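Local coordinates for protein oxidoreductase, Gfo/Idh/MocA family (Vibrio cholerae, PDB 1XEA) that probably works as an NAD(P)-dependent oxidoreductase, pairing a nucleotide-binding Rossmann domain with a C-terminal alpha/beta domain built on a mixed, largely antiparallel sheet, at residues Q115-V119 and D274-V278; L128-L133 and Y235-T241; A143-W149 and H225-D231; S174-S178 and L210-S214. The contacts are given in a common frame with arbitrary orientation. Numbering follows the deposited sequence.

Contact 1: residues Q115-V119 and D274-V278; sequences QPLYV and DWLQV
Tyr118 lays one face of its ring over the backbone of Trp275, whose CA sits 4.2 Å from the Tyr118 ring centroid and 8° off the ring normal, a CH-pi contact. The tyrosine belongs to strand 117-120, the outermost strand, within this chain, of the parallel Rossmann sheet, and helix 268-281 packs alongside it. Strand 117-119 is extended and helix 274-278 regular, with the hydrogen bond Val278 N to Asp274 O at 3.0 Å; their axes approach to 9.6 Å and run nearly antiparallel, at 174°. In register, Pro116 lies opposite Val278 (CA-CA 7.2 Å) and Tyr118 opposite Trp275 (6.8 Å). The CA-to-CB bonds of Pro116 and Tyr118 point toward the helix, that of Leu117 away; the Leu117 side chain meets Leu106 of helix 100-112. Tyr118 is a t rotamer with chi2 near 90°, and its CB touches Trp275 CE3 at 3.5 Å. Trp275, also t, packs against Phe91 and Met68 of neighbouring strands. Val278 adds two apolar contacts, CG1 3.7 Å from Pro116 CB and CG2 4.0 Å from Tyr118 CE1. At the end of the otherwise apolar interface, Tyr118 OH donates a 2.6 Å hydrogen bond to Asp274 OD2, near the ring plane.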
loop_
_atom_site.group_PDB
_atom_site.type_symbol
_atom_site.label_atom_id
_atom_site.label_comp_id
_atom_site.label_asym_id
_atom_site.label_seq_id
_atom_site.Cartn_x
_atom_site.Cartn_y
_atom_site.Cartn_z
ATOM N N GLN A 115 42.840 -23.118 0.888
ATOM C CA GLN A 115 42.478 -21.717 0.867
ATOM C C GLN A 115 40.968 -21.568 0.765
ATOM O O GLN A 115 40.272 -22.466 0.292
ATOM C CB GLN A 115 43.169 -21.007 -0.291
ATOM C CG GLN A 115 44.639 -20.801 -0.043
ATOM C CD GLN A 115 44.885 -20.066 1.255
ATOM O OE1 GLN A 115 44.264 -19.038 1.522
ATOM N NE2 GLN A 115 45.791 -20.586 2.069
ATOM N N PRO A 116 40.434 -20.440 1.246
ATOM C CA PRO A 116 38.997 -20.198 1.194
ATOM C C PRO A 116 38.638 -19.487 -0.103
ATOM O O PRO A 116 39.323 -18.550 -0.523
ATOM C CB PRO A 116 38.766 -19.325 2.412
ATOM C CG PRO A 116 39.970 -18.452 2.376
ATOM C CD PRO A 116 41.090 -19.437 2.103
ATOM N N LEU A 117 37.568 -19.959 -0.730
ATOM C CA LEU A 117 37.057 -19.399 -1.967
ATOM C C LEU A 117 35.618 -18.978 -1.682
ATOM O O LEU A 117 34.721 -19.811 -1.564
ATOM C CB LEU A 117 37.091 -20.451 -3.071
ATOM C CG LEU A 117 36.463 -20.062 -4.410
ATOM C CD1 LEU A 117 37.190 -18.864 -5.018
ATOM C CD2 LEU A 117 36.533 -21.257 -5.345
ATOM N N TYR A 118 35.414 -17.673 -1.571
ATOM C CA TYR A 118 34.107 -17.107 -1.273
ATOM C C TYR A 118 33.389 -16.605 -2.523
ATOM O O TYR A 118 33.973 -15.878 -3.328
ATOM C CB TYR A 118 34.297 -15.940 -0.314
ATOM C CG TYR A 118 33.077 -15.560 0.471
ATOM C CD1 TYR A 118 32.816 -16.156 1.707
ATOM C CD2 TYR A 118 32.203 -14.577 0.005
ATOM C CE1 TYR A 118 31.722 -15.781 2.466
ATOM C CE2 TYR A 118 31.102 -14.193 0.756
ATOM C CZ TYR A 118 30.867 -14.797 1.990
ATOM O OH TYR A 118 29.787 -14.414 2.751
ATOM N N VAL A 119 32.121 -16.978 -2.678
ATOM C CA VAL A 119 31.333 -16.531 -3.825
ATOM C C VAL A 119 30.402 -15.395 -3.382
ATOM O O VAL A 119 29.786 -15.465 -2.318
ATOM C CB VAL A 119 30.486 -17.681 -4.418
ATOM C CG1 VAL A 119 29.711 -17.173 -5.613
ATOM C CG2 VAL A 119 31.385 -18.844 -4.830
ATOM N N ASP A 274 31.230 -10.856 6.391
ATOM C CA ASP A 274 31.405 -12.309 6.431
ATOM C C ASP A 274 32.649 -12.673 5.636
ATOM O O ASP A 274 33.463 -13.460 6.091
ATOM C CB ASP A 274 30.163 -13.002 5.841
ATOM C CG ASP A 274 30.101 -14.502 6.145
ATOM O OD1 ASP A 274 30.338 -14.878 7.317
ATOM O OD2 ASP A 274 29.781 -15.304 5.224
ATOM N N TRP A 275 32.788 -12.086 4.450
ATOM C CA TRP A 275 33.933 -12.331 3.582
ATOM C C TRP A 275 35.242 -12.063 4.291
ATOM O O TRP A 275 36.132 -12.904 4.294
ATOM C CB TRP A 275 33.847 -11.435 2.343
ATOM C CG TRP A 275 35.168 -11.133 1.669
ATOM C CD1 TRP A 275 35.652 -9.889 1.311
ATOM C CD2 TRP A 275 36.152 -12.079 1.240
ATOM N NE1 TRP A 275 36.867 -10.014 0.690
ATOM C CE2 TRP A 275 37.202 -11.343 0.632
ATOM C CE3 TRP A 275 36.255 -13.481 1.310
ATOM C CZ2 TRP A 275 38.340 -11.965 0.091
ATOM C CZ3 TRP A 275 37.392 -14.098 0.769
ATOM C CH2 TRP A 275 38.416 -13.336 0.170
ATOM N N LEU A 276 35.369 -10.878 4.875
ATOM C CA LEU A 276 36.600 -10.520 5.559
ATOM C C LEU A 276 36.922 -11.477 6.701
ATOM O O LEU A 276 38.075 -11.871 6.860
ATOM C CB LEU A 276 36.521 -9.081 6.074
ATOM C CG LEU A 276 36.364 -7.977 5.018
ATOM C CD1 LEU A 276 36.198 -6.663 5.737
ATOM C CD2 LEU A 276 37.561 -7.940 4.066
ATOM N N GLN A 277 35.914 -11.852 7.489
ATOM C CA GLN A 277 36.131 -12.782 8.596
ATOM C C GLN A 277 36.704 -14.079 8.020
ATOM O O GLN A 277 37.715 -14.594 8.502
ATOM C CB GLN A 277 34.816 -13.070 9.343
ATOM C CG GLN A 277 34.092 -11.827 9.874
ATOM C CD GLN A 277 32.798 -12.148 10.641
ATOM O OE1 GLN A 277 31.846 -12.732 10.095
ATOM N NE2 GLN A 277 32.761 -11.753 11.915
ATOM N N VAL A 278 36.061 -14.593 6.974
ATOM C CA VAL A 278 36.511 -15.816 6.319
ATOM C C VAL A 278 37.961 -15.645 5.872
ATOM O O VAL A 278 38.807 -16.465 6.190
ATOM C CB VAL A 278 35.621 -16.156 5.066
ATOM C CG1 VAL A 278 36.277 -17.234 4.203
ATOM C CG2 VAL A 278 34.245 -16.632 5.512
#

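Contact 2: residues L128-L133 and Y235-T241; sequences LYNQHL and YLFDSFT
Strand 235-237 runs almost antiparallel to helix 128-132, at 171° with 10.9 Å between axes, and brings alternate side chains to the helix before the chain turns through 238-241. Tyr235 comes first, an m rotamer directed toward the helix: Leu133 CD2 rests over its ring face, 3.9 Å from the centroid, in a CH-pi contact, and His132 CB lies 3.9 Å from Tyr235 CE2. A water joins Tyr235 OH (2.6 Å) to His132 ND1 (2.7 Å). Phe237 is also m. Tyr129 CE1 sits over its face, 3.3 Å from Phe237 CG, with ring centroids 4.5 Å apart and planes at 36°; Leu128 CD2 reaches Phe237 CE2 at 3.7 Å. Ser239 then accepts a very short hydrogen bond, 2.5 Å, from Tyr129 OH to its backbone O, while Ser239 OG takes Thr241 N at 3.1 Å in an ST turn. Phe240 completes an aromatic cluster with Tyr129 and Phe237, its CD2 3.7 Å from Tyr129 CZ. Phe240 CA is 6.5 Å from Leu128 CA, and Leu128 CD2 ends 3.4 Å from Thr241 O. Helix 127-132 thus covers part of one face of the mixed sheet: aromatic and aliphatic surfaces pack, while one directional bond fixes turn 238-241 against the helix.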
loop_
_atom_site.group_PDB
_atom_site.type_symbol
_atom_site.label_atom_id
_atom_site.label_comp_id
_atom_site.label_asym_id
_atom_site.label_seq_id
_atom_site.Cartn_x
_atom_site.Cartn_y
_atom_site.Cartn_z
ATOM N N LEU A 128 17.252 -6.919 6.308
ATOM C CA LEU A 128 15.858 -6.997 6.687
ATOM C C LEU A 128 15.309 -8.419 6.610
ATOM O O LEU A 128 14.441 -8.800 7.398
ATOM C CB LEU A 128 14.988 -6.062 5.835
ATOM C CG LEU A 128 13.499 -5.975 6.237
ATOM C CD1 LEU A 128 13.367 -5.217 7.537
ATOM C CD2 LEU A 128 12.698 -5.291 5.156
ATOM N N TYR A 129 15.802 -9.231 5.686
ATOM C CA TYR A 129 15.262 -10.584 5.600
ATOM C C TYR A 129 15.810 -11.536 6.649
ATOM O O TYR A 129 15.064 -12.339 7.197
ATOM C CB TYR A 129 15.506 -11.182 4.215
ATOM C CG TYR A 129 14.938 -10.393 3.060
ATOM C CD1 TYR A 129 14.097 -9.288 3.270
ATOM C CD2 TYR A 129 15.238 -10.756 1.753
ATOM C CE1 TYR A 129 13.575 -8.568 2.197
ATOM C CE2 TYR A 129 14.725 -10.053 0.673
ATOM C CZ TYR A 129 13.900 -8.964 0.898
ATOM O OH TYR A 129 13.403 -8.271 -0.177
ATOM N N ASN A 130 17.110 -11.454 6.919
ATOM C CA ASN A 130 17.728 -12.335 7.902
ATOM C C ASN A 130 17.329 -11.967 9.324
ATOM O O ASN A 130 17.418 -12.792 10.234
ATOM C CB ASN A 130 19.252 -12.307 7.766
ATOM C CG ASN A 130 19.738 -12.820 6.408
ATOM O OD1 ASN A 130 18.974 -13.395 5.627
ATOM N ND2 ASN A 130 21.024 -12.618 6.131
ATOM N N GLN A 131 16.890 -10.726 9.516
ATOM C CA GLN A 131 16.478 -10.264 10.832
ATOM C C GLN A 131 15.180 -10.918 11.253
ATOM O O GLN A 131 14.982 -11.230 12.426
ATOM C CB GLN A 131 16.288 -8.757 10.831
ATOM C CG GLN A 131 15.531 -8.250 12.038
ATOM C CD GLN A 131 15.338 -6.740 12.000
ATOM O OE1 GLN A 131 14.493 -6.189 12.724
ATOM N NE2 GLN A 131 16.132 -6.055 11.155
ATOM N N HIS A 132 14.298 -11.123 10.285
ATOM C CA HIS A 132 13.004 -11.727 10.548
ATOM C C HIS A 132 12.976 -13.233 10.288
ATOM O O HIS A 132 12.395 -13.989 11.068
ATOM C CB HIS A 132 11.932 -11.016 9.711
ATOM C CG HIS A 132 11.669 -9.604 10.139
ATOM N ND1 HIS A 132 10.875 -9.290 11.221
ATOM C CD2 HIS A 132 12.118 -8.424 9.650
ATOM C CE1 HIS A 132 10.846 -7.978 11.380
ATOM N NE2 HIS A 132 11.593 -7.429 10.440
ATOM N N LEU A 133 13.609 -13.672 9.202
ATOM C CA LEU A 133 13.642 -15.094 8.850
ATOM C C LEU A 133 15.011 -15.709 9.160
ATOM O O LEU A 133 15.940 -15.604 8.360
ATOM C CB LEU A 133 13.314 -15.246 7.367
ATOM C CG LEU A 133 12.141 -14.389 6.891
ATOM C CD1 LEU A 133 12.049 -14.457 5.378
ATOM C CD2 LEU A 133 10.859 -14.861 7.544
ATOM N N TYR A 235 5.243 -13.839 5.526
ATOM C CA TYR A 235 5.903 -12.553 5.259
ATOM C C TYR A 235 5.952 -12.337 3.757
ATOM O O TYR A 235 6.072 -13.288 2.989
ATOM C CB TYR A 235 7.356 -12.538 5.731
ATOM C CG TYR A 235 7.578 -12.620 7.212
ATOM C CD1 TYR A 235 7.512 -13.840 7.878
ATOM C CD2 TYR A 235 7.878 -11.473 7.953
ATOM C CE1 TYR A 235 7.740 -13.921 9.249
ATOM C CE2 TYR A 235 8.106 -11.538 9.323
ATOM C CZ TYR A 235 8.035 -12.766 9.965
ATOM O OH TYR A 235 8.243 -12.839 11.321
ATOM N N LEU A 236 5.893 -11.084 3.335
ATOM C CA LEU A 236 5.963 -10.772 1.915
ATOM C C LEU A 236 6.704 -9.463 1.767
ATOM O O LEU A 236 6.167 -8.403 2.077
ATOM C CB LEU A 236 4.569 -10.625 1.312
ATOM C CG LEU A 236 4.417 -10.727 -0.216
ATOM C CD1 LEU A 236 3.083 -10.102 -0.584
ATOM C CD2 LEU A 236 5.533 -10.031 -0.947
ATOM N N PHE A 237 7.941 -9.534 1.293
ATOM C CA PHE A 237 8.737 -8.332 1.107
ATOM C C PHE A 237 8.688 -7.876 -0.346
ATOM O O PHE A 237 9.008 -8.648 -1.250
ATOM C CB PHE A 237 10.183 -8.587 1.512
ATOM C CG PHE A 237 10.347 -9.004 2.937
ATOM C CD1 PHE A 237 10.439 -10.347 3.277
ATOM C CD2 PHE A 237 10.447 -8.051 3.942
ATOM C CE1 PHE A 237 10.645 -10.738 4.607
ATOM C CE2 PHE A 237 10.652 -8.425 5.278
ATOM C CZ PHE A 237 10.752 -9.769 5.608
ATOM N N ASP A 238 8.282 -6.627 -0.563
ATOM C CA ASP A 238 8.191 -6.055 -1.911
ATOM C C ASP A 238 9.488 -5.336 -2.294
ATOM O O ASP A 238 9.607 -4.775 -3.386
ATOM C CB ASP A 238 7.007 -5.080 -1.989
ATOM C CG ASP A 238 6.962 -4.136 -0.808
ATOM O OD1 ASP A 238 6.761 -4.604 0.334
ATOM O OD2 ASP A 238 7.138 -2.922 -1.003
ATOM N N SER A 239 10.450 -5.344 -1.380
ATOM C CA SER A 239 11.742 -4.723 -1.619
ATOM C C SER A 239 12.689 -5.171 -0.506
ATOM O O SER A 239 12.364 -6.068 0.277
ATOM C CB SER A 239 11.631 -3.194 -1.613
ATOM O OG SER A 239 11.496 -2.677 -0.307
ATOM N N PHE A 240 13.860 -4.551 -0.434
ATOM C CA PHE A 240 14.806 -4.895 0.598
ATOM C C PHE A 240 14.601 -4.032 1.839
ATOM O O PHE A 240 15.228 -4.271 2.858
ATOM C CB PHE A 240 16.237 -4.741 0.071
ATOM C CG PHE A 240 16.568 -5.668 -1.061
ATOM C CD1 PHE A 240 16.956 -5.161 -2.297
ATOM C CD2 PHE A 240 16.432 -7.054 -0.911
ATOM C CE1 PHE A 240 17.201 -6.022 -3.368
ATOM C CE2 PHE A 240 16.675 -7.928 -1.980
ATOM C CZ PHE A 240 17.057 -7.412 -3.215
ATOM N N THR A 241 13.707 -3.052 1.784
ATOM C CA THR A 241 13.526 -2.181 2.943
ATOM C C THR A 241 12.170 -2.292 3.603
ATOM O O THR A 241 12.021 -1.986 4.780
ATOM C CB THR A 241 13.747 -0.703 2.563
ATOM O OG1 THR A 241 12.636 -0.233 1.788
ATOM C CG2 THR A 241 15.012 -0.564 1.756
HETATM O O HOH W 1 9.514 -11.096 12.706
#

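Contact 3: residues A143-W149 and H225-D231; sequences ALRSLRW and HVTASYD
A classic beta bulge opens this antiparallel pairing: Arg145 and Ser146 both face Ser229, whose O accepts from Arg145 N at 2.7 Å and from Ser146 N at 3.2 Å. The axes of strands 146-149 and 225-230 approach to 4.6 Å at 178°, and pairing is regular from Ser146-Ser229 to Trp149-Val226. Ser146-Ser229 and Arg148-Thr227 are hydrogen-bonded pairs, Leu147-Ala228 and Trp149-Val226 non-hydrogen-bonded. Ser229 N donates to Ser146 O (2.9 Å), Arg148 N to Thr227 O (2.7 Å) and Thr227 N to Arg148 O (2.9 Å). One face is apolar: Val226 CG2 lies over the Trp149 ring, 3.7 Å from the six-membered centroid, and Leu147 CD1 touches Ala228 CB at 3.8 Å. Past the bulge Leu144 CD2 sits over the Tyr230 ring, 3.7 Å from its centroid; Tyr230 OH bonds Glu135. The other face is polar. Ser146 OG and Ser229 OG share a 2.9 Å hydrogen bond, and Arg148 pairs most strongly with Glu150, more weakly with Glu150 of a second subunit. A salt bridge joins Arg145 NE to Asp231 OD2, 3.3 Å. Such a sheet, with helices on one face and another subunit on the other, is typical of the C-terminal domain of Gfo/Idh/MocA oxidoreductases.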
loop_
_atom_site.group_PDB
_atom_site.type_symbol
_atom_site.label_atom_id
_atom_site.label_comp_id
_atom_site.label_asym_id
_atom_site.label_seq_id
_atom_site.Cartn_x
_atom_site.Cartn_y
_atom_site.Cartn_z
ATOM N N ALA A 143 11.790 -24.067 10.052
ATOM C CA ALA A 143 10.348 -24.205 10.140
ATOM C C ALA A 143 9.649 -23.739 8.867
ATOM O O ALA A 143 8.424 -23.813 8.763
ATOM C CB ALA A 143 9.830 -23.426 11.340
ATOM N N LEU A 144 10.424 -23.260 7.900
ATOM C CA LEU A 144 9.862 -22.771 6.642
ATOM C C LEU A 144 8.983 -23.789 5.928
ATOM O O LEU A 144 9.449 -24.861 5.556
ATOM C CB LEU A 144 10.981 -22.335 5.690
ATOM C CG LEU A 144 11.528 -20.920 5.854
ATOM C CD1 LEU A 144 12.638 -20.671 4.833
ATOM C CD2 LEU A 144 10.404 -19.918 5.668
ATOM N N ARG A 145 7.711 -23.455 5.739
ATOM C CA ARG A 145 6.810 -24.357 5.036
ATOM C C ARG A 145 6.854 -24.035 3.549
ATOM O O ARG A 145 6.408 -24.822 2.718
ATOM C CB ARG A 145 5.378 -24.230 5.563
ATOM C CG ARG A 145 5.220 -24.679 7.001
ATOM C CD ARG A 145 5.555 -26.154 7.152
ATOM N NE ARG A 145 5.823 -26.521 8.545
ATOM C CZ ARG A 145 7.001 -26.953 8.994
ATOM N NH1 ARG A 145 8.025 -27.074 8.153
ATOM N NH2 ARG A 145 7.153 -27.265 10.280
ATOM N N SER A 146 7.400 -22.870 3.224
ATOM C CA SER A 146 7.533 -22.443 1.838
ATOM C C SER A 146 8.321 -21.132 1.767
ATOM O O SER A 146 8.340 -20.347 2.717
ATOM C CB SER A 146 6.147 -22.285 1.187
ATOM O OG SER A 146 5.707 -20.935 1.184
ATOM N N LEU A 147 8.991 -20.921 0.643
ATOM C CA LEU A 147 9.774 -19.718 0.416
ATOM C C LEU A 147 9.802 -19.477 -1.092
ATOM O O LEU A 147 10.276 -20.323 -1.851
ATOM C CB LEU A 147 11.203 -19.884 0.951
ATOM C CG LEU A 147 12.182 -18.737 0.648
ATOM C CD1 LEU A 147 11.759 -17.491 1.398
ATOM C CD2 LEU A 147 13.596 -19.136 1.014
ATOM N N ARG A 148 9.283 -18.332 -1.524
ATOM C CA ARG A 148 9.235 -17.996 -2.939
ATOM C C ARG A 148 10.001 -16.721 -3.217
ATOM O O ARG A 148 9.710 -15.662 -2.656
ATOM C CB ARG A 148 7.785 -17.822 -3.394
ATOM C CG ARG A 148 7.631 -17.364 -4.835
ATOM C CD ARG A 148 6.173 -17.390 -5.259
ATOM N NE ARG A 148 5.375 -16.374 -4.594
ATOM C CZ ARG A 148 4.079 -16.499 -4.320
ATOM N NH1 ARG A 148 3.425 -17.610 -4.653
ATOM N NH2 ARG A 148 3.437 -15.503 -3.714
ATOM N N TRP A 149 10.981 -16.817 -4.100
ATOM C CA TRP A 149 11.774 -15.659 -4.448
ATOM C C TRP A 149 11.459 -15.272 -5.900
ATOM O O TRP A 149 11.731 -16.034 -6.817
ATOM C CB TRP A 149 13.255 -16.006 -4.277
ATOM C CG TRP A 149 14.113 -14.810 -4.036
ATOM C CD1 TRP A 149 14.340 -13.775 -4.903
ATOM C CD2 TRP A 149 14.815 -14.491 -2.838
ATOM N NE1 TRP A 149 15.136 -12.837 -4.318
ATOM C CE2 TRP A 149 15.446 -13.249 -3.048
ATOM C CE3 TRP A 149 14.975 -15.134 -1.602
ATOM C CZ2 TRP A 149 16.225 -12.632 -2.067
ATOM C CZ3 TRP A 149 15.749 -14.519 -0.633
ATOM C CH2 TRP A 149 16.364 -13.282 -0.874
ATOM N N HIS A 225 10.148 -9.750 -5.310
ATOM C CA HIS A 225 9.312 -10.052 -4.166
ATOM C C HIS A 225 9.695 -11.346 -3.493
ATOM O O HIS A 225 9.868 -12.365 -4.156
ATOM C CB HIS A 225 7.859 -10.155 -4.608
ATOM C CG HIS A 225 7.318 -8.896 -5.201
ATOM N ND1 HIS A 225 6.120 -8.855 -5.880
ATOM C CD2 HIS A 225 7.794 -7.628 -5.195
ATOM C CE1 HIS A 225 5.880 -7.615 -6.268
ATOM N NE2 HIS A 225 6.880 -6.850 -5.864
ATOM N N VAL A 226 9.827 -11.316 -2.174
ATOM C CA VAL A 226 10.152 -12.529 -1.443
ATOM C C VAL A 226 8.975 -12.848 -0.519
ATOM O O VAL A 226 8.482 -11.982 0.207
ATOM C CB VAL A 226 11.432 -12.360 -0.635
ATOM C CG1 VAL A 226 11.796 -13.672 0.027
ATOM C CG2 VAL A 226 12.534 -11.881 -1.536
ATOM N N THR A 227 8.520 -14.092 -0.578
ATOM C CA THR A 227 7.404 -14.551 0.224
ATOM C C THR A 227 7.840 -15.764 1.001
ATOM O O THR A 227 8.332 -16.732 0.420
ATOM C CB THR A 227 6.223 -14.992 -0.638
ATOM O OG1 THR A 227 5.737 -13.884 -1.397
ATOM C CG2 THR A 227 5.117 -15.538 0.230
ATOM N N ALA A 228 7.660 -15.720 2.313
ATOM C CA ALA A 228 8.040 -16.844 3.156
ATOM C C ALA A 228 6.863 -17.270 4.010
ATOM O O ALA A 228 6.097 -16.435 4.477
ATOM C CB ALA A 228 9.207 -16.442 4.041
ATOM N N SER A 229 6.694 -18.562 4.225
ATOM C CA SER A 229 5.590 -18.954 5.071
ATOM C C SER A 229 5.968 -20.055 6.045
ATOM O O SER A 229 6.782 -20.929 5.747
ATOM C CB SER A 229 4.392 -19.385 4.229
ATOM O OG SER A 229 4.524 -20.726 3.814
ATOM N N TYR A 230 5.370 -19.980 7.223
ATOM C CA TYR A 230 5.584 -20.947 8.282
ATOM C C TYR A 230 4.191 -21.387 8.669
ATOM O O TYR A 230 3.241 -21.180 7.913
ATOM C CB TYR A 230 6.255 -20.280 9.475
ATOM C CG TYR A 230 7.601 -19.675 9.169
ATOM C CD1 TYR A 230 7.709 -18.439 8.530
ATOM C CD2 TYR A 230 8.773 -20.340 9.523
ATOM C CE1 TYR A 230 8.954 -17.884 8.260
ATOM C CE2 TYR A 230 10.020 -19.792 9.254
ATOM C CZ TYR A 230 10.105 -18.569 8.627
ATOM O OH TYR A 230 11.340 -18.025 8.380
ATOM N N ASP A 231 4.042 -21.992 9.836
ATOM C CA ASP A 231 2.703 -22.385 10.234
ATOM C C ASP A 231 2.016 -21.174 10.837
ATOM O O ASP A 231 2.482 -20.615 11.821
ATOM C CB ASP A 231 2.733 -23.555 11.224
ATOM C CG ASP A 231 3.178 -24.860 10.568
ATOM O OD1 ASP A 231 2.604 -25.237 9.506
ATOM O OD2 ASP A 231 4.104 -25.510 11.118
HETATM O O HOH W 2 6.202 -23.479 10.195
HETATM O O HOH W 3 7.403 -13.717 -3.885
#

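Contact 4: residues S174-S178 and L210-S214; sequences SVNLS and LLHAS
Two apolar side-chain pairs join the end of helix 160-175 and the turn after it to strand 209-216. Val175, a t rotamer whose CA-to-CB bond points toward the strand, places CG1 3.3 Å from Leu211 CB, and Leu177 CD1 stands 4.5 Å from Leu211 CD2; the CA atoms of Val175 and Leu211 are 6.0 Å apart. Van der Waals contacts of methyls with polar atoms add to these. Val175 CG1 lies 3.4 Å from His212 N, and Leu211 CD1 (chi1 m, chi2 t) lies 3.1 Å from Val175 O, 3.9 Å from Leu177 N and 3.9 Å from Ser178 OG. Hydrogen bonding shapes each side separately. Leu177 N bonds Val175 O at 2.7 Å, closing an inverse gamma turn centred on Asn176 (phi/psi -69/64), the first residue to leave the helix. Ser178 OG pairs with Thr206 and Trp204 of the adjacent strand, and the strand bonds through its backbone to Trp204 and Trp149. Here a helix C-terminus seats on the helix-covered face of the mixed sheet, as in the C-terminal alpha/beta domain of this family.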
loop_
_atom_site.group_PDB
_atom_site.type_symbol
_atom_site.label_atom_id
_atom_site.label_comp_id
_atom_site.label_asym_id
_atom_site.label_seq_id
_atom_site.Cartn_x
_atom_site.Cartn_y
_atom_site.Cartn_z
ATOM N N SER A 174 19.331 -18.062 -3.573
ATOM C CA SER A 174 18.692 -17.504 -2.388
ATOM C C SER A 174 17.647 -18.423 -1.783
ATOM O O SER A 174 17.353 -18.348 -0.595
ATOM C CB SER A 174 18.049 -16.158 -2.723
ATOM O OG SER A 174 19.019 -15.244 -3.171
ATOM N N VAL A 175 17.101 -19.298 -2.609
ATOM C CA VAL A 175 16.074 -20.213 -2.172
ATOM C C VAL A 175 16.621 -21.605 -1.923
ATOM O O VAL A 175 16.002 -22.400 -1.224
ATOM C CB VAL A 175 14.977 -20.281 -3.236
ATOM C CG1 VAL A 175 13.976 -21.334 -2.882
ATOM C CG2 VAL A 175 14.286 -18.928 -3.350
ATOM N N ASN A 176 17.792 -21.882 -2.496
ATOM C CA ASN A 176 18.454 -23.186 -2.397
ATOM C C ASN A 176 18.976 -23.514 -0.992
ATOM O O ASN A 176 20.174 -23.672 -0.774
ATOM C CB ASN A 176 19.596 -23.236 -3.408
ATOM C CG ASN A 176 20.062 -24.638 -3.679
ATOM O OD1 ASN A 176 19.595 -25.588 -3.053
ATOM N ND2 ASN A 176 20.976 -24.785 -4.625
ATOM N N LEU A 177 18.049 -23.639 -0.051
ATOM C CA LEU A 177 18.377 -23.914 1.336
ATOM C C LEU A 177 18.512 -25.405 1.636
ATOM O O LEU A 177 18.770 -25.792 2.774
ATOM C CB LEU A 177 17.295 -23.307 2.224
ATOM C CG LEU A 177 17.017 -21.810 2.044
ATOM C CD1 LEU A 177 15.674 -21.476 2.646
ATOM C CD2 LEU A 177 18.124 -20.981 2.676
ATOM N N SER A 178 18.324 -26.240 0.621
ATOM C CA SER A 178 18.413 -27.688 0.798
ATOM C C SER A 178 19.571 -28.285 0.000
ATOM O O SER A 178 19.714 -29.507 -0.094
ATOM C CB SER A 178 17.111 -28.342 0.337
ATOM O OG SER A 178 16.999 -28.299 -1.079
ATOM N N LEU A 210 8.704 -26.026 0.707
ATOM C CA LEU A 210 8.594 -25.886 -0.728
ATOM C C LEU A 210 9.385 -24.655 -1.145
ATOM O O LEU A 210 9.087 -23.536 -0.714
ATOM C CB LEU A 210 7.130 -25.752 -1.135
ATOM C CG LEU A 210 6.846 -25.484 -2.622
ATOM C CD1 LEU A 210 7.110 -26.714 -3.477
ATOM C CD2 LEU A 210 5.394 -25.055 -2.756
ATOM N N LEU A 211 10.409 -24.880 -1.969
ATOM C CA LEU A 211 11.289 -23.823 -2.465
ATOM C C LEU A 211 10.874 -23.423 -3.877
ATOM O O LEU A 211 10.456 -24.268 -4.667
ATOM C CB LEU A 211 12.737 -24.319 -2.437
ATOM C CG LEU A 211 13.154 -24.820 -1.052
ATOM C CD1 LEU A 211 14.628 -25.190 -1.016
ATOM C CD2 LEU A 211 12.871 -23.730 -0.043
ATOM N N HIS A 212 10.985 -22.138 -4.199
ATOM C CA HIS A 212 10.566 -21.663 -5.516
ATOM C C HIS A 212 11.310 -20.419 -5.988
ATOM O O HIS A 212 11.318 -19.389 -5.309
ATOM C CB HIS A 212 9.059 -21.380 -5.493
ATOM C CG HIS A 212 8.480 -21.001 -6.825
ATOM N ND1 HIS A 212 7.165 -20.611 -6.979
ATOM C CD2 HIS A 212 9.027 -20.962 -8.064
ATOM C CE1 HIS A 212 6.927 -20.351 -8.252
ATOM N NE2 HIS A 212 8.042 -20.556 -8.932
ATOM N N ALA A 213 11.927 -20.526 -7.161
ATOM C CA ALA A 213 12.663 -19.417 -7.761
ATOM C C ALA A 213 11.919 -19.064 -9.038
ATOM O O ALA A 213 11.708 -19.913 -9.896
ATOM C CB ALA A 213 14.095 -19.826 -8.068
ATOM N N SER A 214 11.536 -17.802 -9.156
ATOM C CA SER A 214 10.763 -17.332 -10.286
ATOM C C SER A 214 11.373 -16.058 -10.885
ATOM O O SER A 214 11.696 -15.102 -10.172
ATOM C CB SER A 214 9.335 -17.092 -9.789
ATOM O OG SER A 214 8.510 -16.441 -10.722
#

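Contacts 1 and 4 are buried helix-strand packings, but in different sheets: contact 1 belongs to the parallel Rossmann sheet, whereas contacts 2, 3 and 4 share the mixed sheet. Contact 3 is central to that group. Its strand 223-230 hydrogen-bonds to strand 233-237 of contact 2, and its strand 146-152 to strand 209-216 of contact 4, where Trp149 also packs on Val175. Contacts 2 and 4 thus put helices on one face of the sheet that contact 3 helps build. Chemistry follows place: contact 4 is almost wholly apolar, and contacts 1 and 2 each add a tyrosine hydroxyl bond. Contacts 2 and 3 are only partly buried, and contact 3 turns polar side chains toward a second subunit.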